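Side-chain contacts in protein synthesis inhibitor I (Hordeum vulgare, PDB 4FBC), which belongs to the ribosome-inactivating proteins of plants and holds an adenosine monophosphate in a pocket of its fold: residues 126-129 with 130-133; 167-170 with 171-175; 178-181 with 182-185. The protein carries 3 engineered substitutions. All coordinates share one frame; numbering follows the deposited sequence.

Contact 1. Residues 126-129 with 130-133; sequences TDKL and TNVA
Lys128 and Asn131 meet where a short 3-10 turn closes. The backbone N of Asn131 binds Lys128 O at 2.9 Å, with an N-H...O angle of 152°. The next bond is weak: Val132 N reaches Leu129 O at 3.4 Å. A water bridges the same end of the turn, donating to Leu129 O at 2.7 Å and to Val132 O at 2.8 Å. Leu129 O thus takes the water and, weakly, the N-H of Val132.

The tight side is built on Leu129. This residue is buried, and its side chain turns away from 130-133 to pack on helices 119-123 and 205-211. The Val132 methyl CG2 rests near the Leu129 carbonyl oxygen, 3.8 Å from Leu129 O, while the Val132 side chain also touches Thr168 and Leu172 of helix 157-179.

The loose side holds Asp127, Lys128 and Asn131, all exposed. Asn131 CG is anti to its carbonyl carbon (chi1 -66°), which brings the amide across the Lys128 stem at a slant; Asn131 ND2 is 3.8 Å from Lys128 CB. The Lys128 chain bends away, and its ammonium makes a weak, long ion pair with Asp125.

Lys208 NZ pairs with Asp127 OD1 and also bonds Thr130 OG1. One lysine therefore joins both segments, and its charge is probably balanced in part by the Asp127 carboxylate.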
ATOM      1  N   THR A 126       7.978  -6.329  13.435  1.00 33.33           N
ATOM      2  CA  THR A 126       7.770  -5.086  12.681  1.00 32.98           C
ATOM      3  C   THR A 126       8.967  -4.147  12.823  1.00 36.91           C
ATOM      4  O   THR A 126       9.114  -3.187  12.061  1.00 27.64           O
ATOM      5  CB  THR A 126       6.468  -4.332  13.091  1.00 38.01           C
ATOM      6  OG1 THR A 126       6.522  -3.970  14.478  1.00 35.84           O
ATOM      7  CG2 THR A 126       5.232  -5.186  12.827  1.00 29.16           C
ATOM      8  N   ASP A 127       9.830  -4.436  13.793  1.00 35.35           N
ATOM      9  CA  ASP A 127      11.020  -3.621  14.027  1.00 36.98           C
ATOM     10  C   ASP A 127      12.099  -3.886  12.973  1.00 32.19           C
ATOM     11  O   ASP A 127      13.093  -3.166  12.911  1.00 35.52           O
ATOM     12  CB  ASP A 127      11.582  -3.894  15.428  1.00 33.89           C
ATOM     13  CG  ASP A 127      12.527  -2.799  15.913  1.00 43.07           C
ATOM     14  OD1 ASP A 127      12.251  -1.603  15.664  1.00 37.93           O
ATOM     15  OD2 ASP A 127      13.544  -3.140  16.558  1.00 43.80           O
ATOM     16  N   LYS A 128      11.901  -4.908  12.144  1.00 33.77           N
ATOM     17  CA  LYS A 128      12.930  -5.314  11.182  1.00 32.77           C
ATOM     18  C   LYS A 128      12.811  -4.661   9.800  1.00 26.99           C
ATOM     19  O   LYS A 128      13.577  -4.990   8.896  1.00 28.61           O
ATOM     20  CB  LYS A 128      12.957  -6.838  11.033  1.00 29.54           C
ATOM     21  CG  LYS A 128      12.980  -7.575  12.359  1.00 40.59           C
ATOM     22  CD  LYS A 128      13.891  -8.792  12.308  1.00 39.85           C
ATOM     23  CE  LYS A 128      14.695  -8.917  13.597  1.00 44.75           C
ATOM     24  NZ  LYS A 128      13.813  -9.038  14.791  1.00 42.23           N
ATOM     25  N   LEU A 129      11.856  -3.747   9.636  1.00 28.45           N
ATOM     26  CA  LEU A 129      11.649  -3.063   8.352  1.00 25.52           C
ATOM     27  C   LEU A 129      12.895  -2.291   7.916  1.00 28.29           C
ATOM     28  O   LEU A 129      13.124  -2.067   6.724  1.00 28.48           O
ATOM     29  CB  LEU A 129      10.450  -2.109   8.447  1.00 21.88           C
ATOM     30  CG  LEU A 129       9.063  -2.750   8.385  1.00 23.88           C
ATOM     31  CD1 LEU A 129       7.972  -1.742   8.731  1.00 24.71           C
ATOM     32  CD2 LEU A 129       8.832  -3.323   7.008  1.00 24.79           C
ATOM     33  N   THR A 130      13.696  -1.888   8.894  1.00 24.07           N
ATOM     34  CA  THR A 130      14.919  -1.137   8.636  1.00 24.72           C
ATOM     35  C   THR A 130      16.030  -2.025   8.055  1.00 28.62           C
ATOM     36  O   THR A 130      17.113  -1.536   7.734  1.00 27.25           O
ATOM     37  CB  THR A 130      15.406  -0.421   9.912  1.00 27.65           C
ATOM     38  OG1 THR A 130      15.188  -1.267  11.053  1.00 25.92           O
ATOM     39  CG2 THR A 130      14.645   0.881  10.108  1.00 25.79           C
ATOM     40  N   ASN A 131      15.745  -3.319   7.915  1.00 26.37           N
ATOM     41  CA  ASN A 131      16.714  -4.297   7.408  1.00 29.54           C
ATOM     42  C   ASN A 131      16.473  -4.685   5.953  1.00 32.62           C
ATOM     43  O   ASN A 131      17.287  -5.395   5.354  1.00 30.22           O
ATOM     44  CB  ASN A 131      16.695  -5.578   8.256  1.00 31.03           C
ATOM     45  CG  ASN A 131      17.184  -5.358   9.678  1.00 35.60           C
ATOM     46  OD1 ASN A 131      17.993  -4.466   9.940  1.00 38.00           O
ATOM     47  ND2 ASN A 131      16.695  -6.180  10.607  1.00 37.05           N
ATOM     48  N   VAL A 132      15.354  -4.236   5.390  1.00 29.88           N
ATOM     49  CA  VAL A 132      14.963  -4.654   4.046  1.00 25.62           C
ATOM     50  C   VAL A 132      15.556  -3.757   2.957  1.00 27.18           C
ATOM     51  O   VAL A 132      15.232  -2.573   2.867  1.00 25.69           O
ATOM     52  CB  VAL A 132      13.429  -4.668   3.883  1.00 25.02           C
ATOM     53  CG1 VAL A 132      13.043  -5.249   2.532  1.00 25.46           C
ATOM     54  CG2 VAL A 132      12.784  -5.463   5.015  1.00 27.26           C
ATOM     55  N   ALA A 133      16.408  -4.334   2.115  1.00 31.03           N
ATOM     56  CA  ALA A 133      16.982  -3.590   0.995  1.00 26.93           C
ATOM     57  C   ALA A 133      15.931  -3.317  -0.074  1.00 26.17           C
ATOM     58  O   ALA A 133      15.262  -4.237  -0.554  1.00 27.96           O
ATOM     59  CB  ALA A 133      18.157  -4.344   0.397  1.00 27.66           C
TER
HETATM   60  O   HOH W   1      13.976  -0.770   4.526  1.00 28.09           O

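Contact 2. Residues 167-170 with 171-175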
ATOM      1  N   VAL A 167       7.685 -10.703  -1.170  1.00 19.10           N
ATOM      2  CA  VAL A 167       6.474 -10.013  -0.727  1.00 19.10           C
ATOM      3  C   VAL A 167       6.768  -8.739   0.074  1.00 16.90           C
ATOM      4  O   VAL A 167       6.130  -7.703  -0.141  1.00 19.74           O
ATOM      5  CB  VAL A 167       5.557 -10.958   0.084  1.00 17.94           C
ATOM      6  CG1 VAL A 167       4.413 -10.168   0.743  1.00 21.30           C
ATOM      7  CG2 VAL A 167       5.014 -12.030  -0.825  1.00 19.49           C
ATOM      8  N   THR A 168       7.741  -8.811   0.984  1.00 17.36           N
ATOM      9  CA  THR A 168       8.100  -7.674   1.826  1.00 18.74           C
ATOM     10  C   THR A 168       8.575  -6.513   0.952  1.00 18.41           C
ATOM     11  O   THR A 168       8.190  -5.348   1.157  1.00 16.88           O
ATOM     12  CB  THR A 168       9.216  -8.040   2.825  1.00 20.87           C
ATOM     13  OG1 THR A 168       8.801  -9.162   3.615  1.00 20.46           O
ATOM     14  CG2 THR A 168       9.523  -6.875   3.741  1.00 22.79           C
ATOM     15  N   THR A 169       9.397  -6.857  -0.036  1.00 16.53           N
ATOM     16  CA  THR A 169       9.946  -5.880  -0.978  1.00 15.60           C
ATOM     17  C   THR A 169       8.817  -5.159  -1.712  1.00 18.40           C
ATOM     18  O   THR A 169       8.809  -3.925  -1.807  1.00 18.51           O
ATOM     19  CB  THR A 169      10.868  -6.561  -2.009  1.00 19.76           C
ATOM     20  OG1 THR A 169      11.967  -7.185  -1.325  1.00 22.21           O
ATOM     21  CG2 THR A 169      11.411  -5.522  -3.002  1.00 20.32           C
ATOM     22  N   LEU A 170       7.850  -5.920  -2.214  1.00 17.87           N
ATOM     23  CA  LEU A 170       6.739  -5.318  -2.937  1.00 16.78           C
ATOM     24  C   LEU A 170       5.809  -4.506  -2.042  1.00 18.92           C
ATOM     25  O   LEU A 170       5.297  -3.470  -2.459  1.00 17.70           O
ATOM     26  CB  LEU A 170       5.953  -6.373  -3.716  1.00 18.05           C
ATOM     27  CG  LEU A 170       6.750  -7.170  -4.741  1.00 19.45           C
ATOM     28  CD1 LEU A 170       5.825  -8.033  -5.577  1.00 19.87           C
ATOM     29  CD2 LEU A 170       7.569  -6.226  -5.639  1.00 18.72           C
ATOM     30  N   LEU A 171       5.572  -4.981  -0.822  1.00 16.35           N
ATOM     31  CA  LEU A 171       4.729  -4.249   0.114  1.00 17.57           C
ATOM     32  C   LEU A 171       5.287  -2.851   0.325  1.00 17.47           C
ATOM     33  O   LEU A 171       4.546  -1.861   0.320  1.00 15.71           O
ATOM     34  CB  LEU A 171       4.655  -4.991   1.450  1.00 16.89           C
ATOM     35  CG  LEU A 171       3.563  -6.047   1.484  1.00 20.87           C
ATOM     36  CD1 LEU A 171       3.647  -6.826   2.779  1.00 17.46           C
ATOM     37  CD2 LEU A 171       2.209  -5.400   1.346  1.00 19.11           C
ATOM     38  N   LEU A 172       6.605  -2.775   0.485  1.00 16.51           N
ATOM     39  CA  LEU A 172       7.263  -1.503   0.713  1.00 15.09           C
ATOM     40  C   LEU A 172       7.265  -0.630  -0.535  1.00 14.35           C
ATOM     41  O   LEU A 172       6.962   0.561  -0.458  1.00 16.53           O
ATOM     42  CB  LEU A 172       8.680  -1.722   1.243  1.00 16.50           C
ATOM     43  CG  LEU A 172       8.725  -2.125   2.717  1.00 18.63           C
ATOM     44  CD1 LEU A 172      10.043  -2.815   3.023  1.00 19.82           C
ATOM     45  CD2 LEU A 172       8.542  -0.898   3.606  1.00 16.16           C
ATOM     46  N   MET A 173       7.559  -1.224  -1.690  1.00 15.22           N
ATOM     47  CA  MET A 173       7.753  -0.427  -2.906  1.00 15.45           C
ATOM     48  C   MET A 173       6.459  -0.099  -3.645  1.00 17.27           C
ATOM     49  O   MET A 173       6.434   0.788  -4.513  1.00 17.84           O
ATOM     50  CB  MET A 173       8.768  -1.114  -3.822  1.00 13.89           C
ATOM     51  CG  MET A 173      10.152  -1.203  -3.168  1.00 20.13           C
ATOM     52  SD  MET A 173      11.398  -1.916  -4.258  1.00 18.79           S
ATOM     53  CE  MET A 173      11.854  -0.475  -5.247  1.00 18.04           C
ATOM     54  N   VAL A 174       5.381  -0.799  -3.297  1.00 14.28           N
ATOM     55  CA  VAL A 174       4.067  -0.510  -3.861  1.00 13.33           C
ATOM     56  C   VAL A 174       3.100   0.006  -2.790  1.00 14.14           C
ATOM     57  O   VAL A 174       2.696   1.162  -2.819  1.00 13.40           O
ATOM     58  CB  VAL A 174       3.467  -1.736  -4.589  1.00 15.35           C
ATOM     59  CG1 VAL A 174       2.077  -1.420  -5.127  1.00 13.28           C
ATOM     60  CG2 VAL A 174       4.376  -2.182  -5.726  1.00 15.70           C
ATOM     61  N   ASN A 175       2.724  -0.846  -1.840  1.00 14.13           N
ATOM     62  CA  ASN A 175       1.699  -0.453  -0.868  1.00 16.72           C
ATOM     63  C   ASN A 175       2.099   0.675   0.076  1.00 14.69           C
ATOM     64  O   ASN A 175       1.345   1.645   0.227  1.00 15.24           O
ATOM     65  CB  ASN A 175       1.217  -1.667  -0.065  1.00 14.92           C
ATOM     66  CG  ASN A 175       0.855  -2.820  -0.950  1.00 17.31           C
ATOM     67  OD1 ASN A 175       1.699  -3.339  -1.674  1.00 16.83           O
ATOM     68  ND2 ASN A 175      -0.409  -3.237  -0.905  1.00 16.97           N
TER
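Val167 starts a ladder of contacts with residues four positions on in helix 157-179. Its O accepts Leu171 N at 2.9 Å. The two side chains lie side by side and point the same way. Val167 CG1 is anti to the backbone N (chi1 170°), and this branch meets Leu171 CD1 at 4.0 Å. Leu171 also lines the adenosine monophosphate pocket.

Thr168 repeats the pattern with Leu172. Its O accepts Leu172 N at 3.1 Å. The methyl CG2 of Thr168 runs alongside Leu172 CD1, 4.2 Å away. These two side chains again point the same way.

Thr169 pairs with Met173. Its methyl CG2 rests against the sulfur, 3.8 Å from Met173 SD. Thr169 O accepts Met173 N at 3.0 Å. Both threonines turn their hydroxyls back to carbonyl oxygens of the preceding turn, Thr168 to Arg164 O and Thr169 to Glu165 O, and offer their methyls forward.

Leu170 differs. Its side chain leads away to Leu139, Ala142 and Leu146 of helix 136-147, and its main link forward is through the backbone. Leu170 O accepts Val174 N at 2.8 Å, with a more bent N-H...O angle of 142°. A wider pi-type turn spans 171-175 here. Val174 CB comes within 3.3 Å of Leu170 O.

At the far end of the second segment, Asn175 ND2 bonds Ile87 O, but Asn175 OD1 is buried with no partner in the model. The chemistry is thus largely apolar between side chains, with polarity kept mostly to the backbone.

Contact 3. Residues 178-181 with 182-185. With AMP (adenosine monophosphate), chain E.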
ATOM      1  N   THR A 178       2.471   3.892  -1.788  1.00 13.93           N
ATOM      2  CA  THR A 178       1.170   4.531  -2.015  1.00 13.15           C
ATOM      3  C   THR A 178       0.710   5.287  -0.761  1.00 13.72           C
ATOM      4  O   THR A 178       0.266   6.441  -0.833  1.00 11.92           O
ATOM      5  CB  THR A 178       0.123   3.480  -2.449  1.00 13.93           C
ATOM      6  OG1 THR A 178       0.505   2.913  -3.714  1.00 16.17           O
ATOM      7  CG2 THR A 178      -1.252   4.098  -2.577  1.00 14.06           C
ATOM      8  N   ARG A 179       0.835   4.646   0.401  1.00 13.40           N
ATOM      9  CA  ARG A 179       0.394   5.260   1.648  1.00 12.55           C
ATOM     10  C   ARG A 179       1.180   6.500   2.067  1.00 13.82           C
ATOM     11  O   ARG A 179       0.615   7.413   2.666  1.00 12.64           O
ATOM     12  CB  ARG A 179       0.465   4.243   2.781  1.00 14.55           C
ATOM     13  CG  ARG A 179      -0.622   3.180   2.713  1.00 16.26           C
ATOM     14  CD  ARG A 179      -0.266   2.033   3.635  1.00 16.67           C
ATOM     15  NE  ARG A 179      -1.323   1.017   3.683  1.00 16.43           N
ATOM     16  CZ  ARG A 179      -1.104  -0.272   3.919  1.00 20.71           C
ATOM     17  NH1 ARG A 179       0.132  -0.703   4.126  1.00 17.16           N
ATOM     18  NH2 ARG A 179      -2.121  -1.128   3.964  1.00 18.48           N
ATOM     19  N   PHE A 180       2.476   6.524   1.772  1.00 11.72           N
ATOM     20  CA  PHE A 180       3.368   7.553   2.312  1.00 12.86           C
ATOM     21  C   PHE A 180       4.224   8.230   1.262  1.00 10.43           C
ATOM     22  O   PHE A 180       4.927   7.557   0.509  1.00 12.88           O
ATOM     23  CB  PHE A 180       4.309   6.947   3.361  1.00 13.81           C
ATOM     24  CG  PHE A 180       3.598   6.374   4.536  1.00 13.72           C
ATOM     25  CD1 PHE A 180       3.070   7.209   5.512  1.00 15.62           C
ATOM     26  CD2 PHE A 180       3.433   5.002   4.655  1.00 18.18           C
ATOM     27  CE1 PHE A 180       2.390   6.676   6.597  1.00 14.53           C
ATOM     28  CE2 PHE A 180       2.758   4.468   5.732  1.00 15.32           C
ATOM     29  CZ  PHE A 180       2.242   5.309   6.702  1.00 13.56           C
ATOM     30  N   GLN A 181       4.171   9.559   1.232  1.00 11.53           N
ATOM     31  CA  GLN A 181       5.024  10.347   0.329  1.00 12.34           C
ATOM     32  C   GLN A 181       6.492  10.207   0.698  1.00 15.69           C
ATOM     33  O   GLN A 181       7.378  10.358  -0.148  1.00 13.91           O
ATOM     34  CB  GLN A 181       4.628  11.828   0.364  1.00 12.23           C
ATOM     35  CG  GLN A 181       3.165  12.097   0.006  1.00 11.52           C
ATOM     36  CD  GLN A 181       2.931  13.539  -0.385  1.00 13.72           C
ATOM     37  OE1 GLN A 181       3.425  13.994  -1.419  1.00 17.11           O
ATOM     38  NE2 GLN A 181       2.189  14.274   0.441  1.00 12.82           N
ATOM     39  N   THR A 182       6.754   9.942   1.972  1.00 15.00           N
ATOM     40  CA  THR A 182       8.130   9.726   2.420  1.00 15.20           C
ATOM     41  C   THR A 182       8.690   8.465   1.764  1.00 15.82           C
ATOM     42  O   THR A 182       9.787   8.482   1.187  1.00 16.07           O
ATOM     43  CB  THR A 182       8.194   9.578   3.936  1.00 14.62           C
ATOM     44  OG1 THR A 182       7.127   8.720   4.351  1.00 13.51           O
ATOM     45  CG2 THR A 182       8.061  10.936   4.630  1.00 14.68           C
ATOM     46  N   VAL A 183       7.934   7.372   1.841  1.00 17.23           N
ATOM     47  CA  VAL A 183       8.368   6.110   1.251  1.00 16.82           C
ATOM     48  C   VAL A 183       8.446   6.160  -0.284  1.00 16.54           C
ATOM     49  O   VAL A 183       9.406   5.657  -0.870  1.00 16.74           O
ATOM     50  CB  VAL A 183       7.488   4.944   1.715  1.00 15.16           C
ATOM     51  CG1 VAL A 183       7.900   3.644   1.025  1.00 15.84           C
ATOM     52  CG2 VAL A 183       7.566   4.804   3.248  1.00 15.23           C
ATOM     53  N   SER A 184       7.459   6.773  -0.935  1.00 13.63           N
ATOM     54  CA  SER A 184       7.463   6.827  -2.399  1.00 15.12           C
ATOM     55  C   SER A 184       8.622   7.692  -2.888  1.00 15.01           C
ATOM     56  O   SER A 184       9.282   7.358  -3.879  1.00 15.68           O
ATOM     57  CB  SER A 184       6.117   7.315  -2.961  1.00 15.02           C
ATOM     58  OG  SER A 184       5.878   8.695  -2.699  1.00 14.95           O
ATOM     59  N   GLY A 185       8.879   8.788  -2.178  1.00 15.20           N
ATOM     60  CA  GLY A 185       9.997   9.657  -2.509  1.00 16.19           C
ATOM     61  C   GLY A 185      11.334   8.948  -2.318  1.00 18.06           C
ATOM     62  O   GLY A 185      12.251   9.106  -3.130  1.00 18.69           O
TER
HETATM   63  P   AMP E 301      -3.695  -5.023  11.477  1.00 64.40           P
HETATM   64  O1P AMP E 301      -2.925  -6.324  11.584  1.00 54.92           O
HETATM   65  O2P AMP E 301      -4.030  -4.280  12.753  1.00 55.05           O
HETATM   66  O3P AMP E 301      -4.962  -5.248  10.677  1.00 44.30           O
HETATM   67  O5' AMP E 301      -2.942  -4.042  10.469  1.00 47.54           O
HETATM   68  C5' AMP E 301      -2.091  -3.006  10.944  1.00 42.52           C
HETATM   69  C4' AMP E 301      -1.387  -2.313   9.803  1.00 33.85           C
HETATM   70  O4' AMP E 301      -0.451  -3.233   9.181  1.00 37.03           O
HETATM   71  C3' AMP E 301      -2.280  -1.853   8.655  1.00 36.45           C
HETATM   72  O3' AMP E 301      -2.915  -0.608   8.909  1.00 36.58           O
HETATM   73  C2' AMP E 301      -1.325  -1.824   7.469  1.00 34.10           C
HETATM   74  O2' AMP E 301      -0.540  -0.631   7.489  1.00 29.63           O
HETATM   75  C1' AMP E 301      -0.411  -3.016   7.785  1.00 33.88           C
HETATM   76  N9  AMP E 301      -0.839  -4.261   7.103  1.00 30.22           N
HETATM   77  C8  AMP E 301      -1.321  -5.373   7.707  1.00 32.33           C
HETATM   78  N7  AMP E 301      -1.611  -6.351   6.808  1.00 31.81           N
HETATM   79  C5  AMP E 301      -1.300  -5.869   5.583  1.00 27.44           C
HETATM   80  C6  AMP E 301      -1.346  -6.378   4.186  1.00 27.68           C
HETATM   81  N6  AMP E 301      -1.801  -7.631   3.913  1.00 24.52           N
HETATM   82  N1  AMP E 301      -0.915  -5.548   3.196  1.00 23.20           N
HETATM   83  C2  AMP E 301      -0.469  -4.299   3.457  1.00 21.64           C
HETATM   84  N3  AMP E 301      -0.392  -3.778   4.696  1.00 25.91           N
HETATM   85  C4  AMP E 301      -0.781  -4.500   5.784  1.00 30.31           C
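Phe180 and Val183 face each other across the start of helix 181-190. The CB of Phe180 points toward the new helix, and Val183 CG2 packs on it at 3.9 Å. Thr182 OG1 approaches the same Phe180 CB at 3.5 Å. Both lie oblique to the ring, which itself leads away to meet Trp214 with the planes at about 70°. Thr182 OG1 sits between its own backbone N and carbonyl carbon (chi1 44°). Two hydroxyls of the new helix have partners elsewhere: Thr182 OG1 bonds Gln210 OE1, and Ser184 OG bonds Arg36 of helix 25-39.

Phe180 is the N-cap residue. Its O accepts Ser184 N at 3.0 Å. Gln181 O takes Gly185 N, also at 3.0 Å.

Arg179 reaches from the end of the first helix toward the ligand, its chain extended from CG to NE. The edge of its guanidinium meets the adenine: NH1 donates to AMP N3 at 3.2 Å, and N3 lies in the guanidinium plane. The ribose O2' of AMP stands 3.4 Å above one face, offset toward the rim. Glu176 pairs with NH1, Asn86 O accepts from NH2, and Trp214 adds a cation-pi contact.

The arrangement is a break between two consecutive helices, with the last residue of the first in the adenosine monophosphate pocket of a ribosome-inactivating protein fold.

The three contacts follow one another along the chain. Contacts 1 and 2 have centres about 12 Å apart and touch through apolar atoms: Val132 CG2 meets Thr168 CG2 at 3.8 Å, and Val132 CG1 meets Leu172 CD1 at 3.9 Å. Contacts 2 and 3 share helix 157-179; Leu172 O lies 3.5 Å from Val183 CG1. Contacts 1 and 3 do not touch, with nearest atoms about 9 Å apart. Helix 157-179 supplies two pocket residues, Leu171 in contact 2 and Arg179 in contact 3. The side chain of Leu171 is about 4 Å from the adenosine monophosphate; that of Leu129 in contact 1 is about 9 Å away.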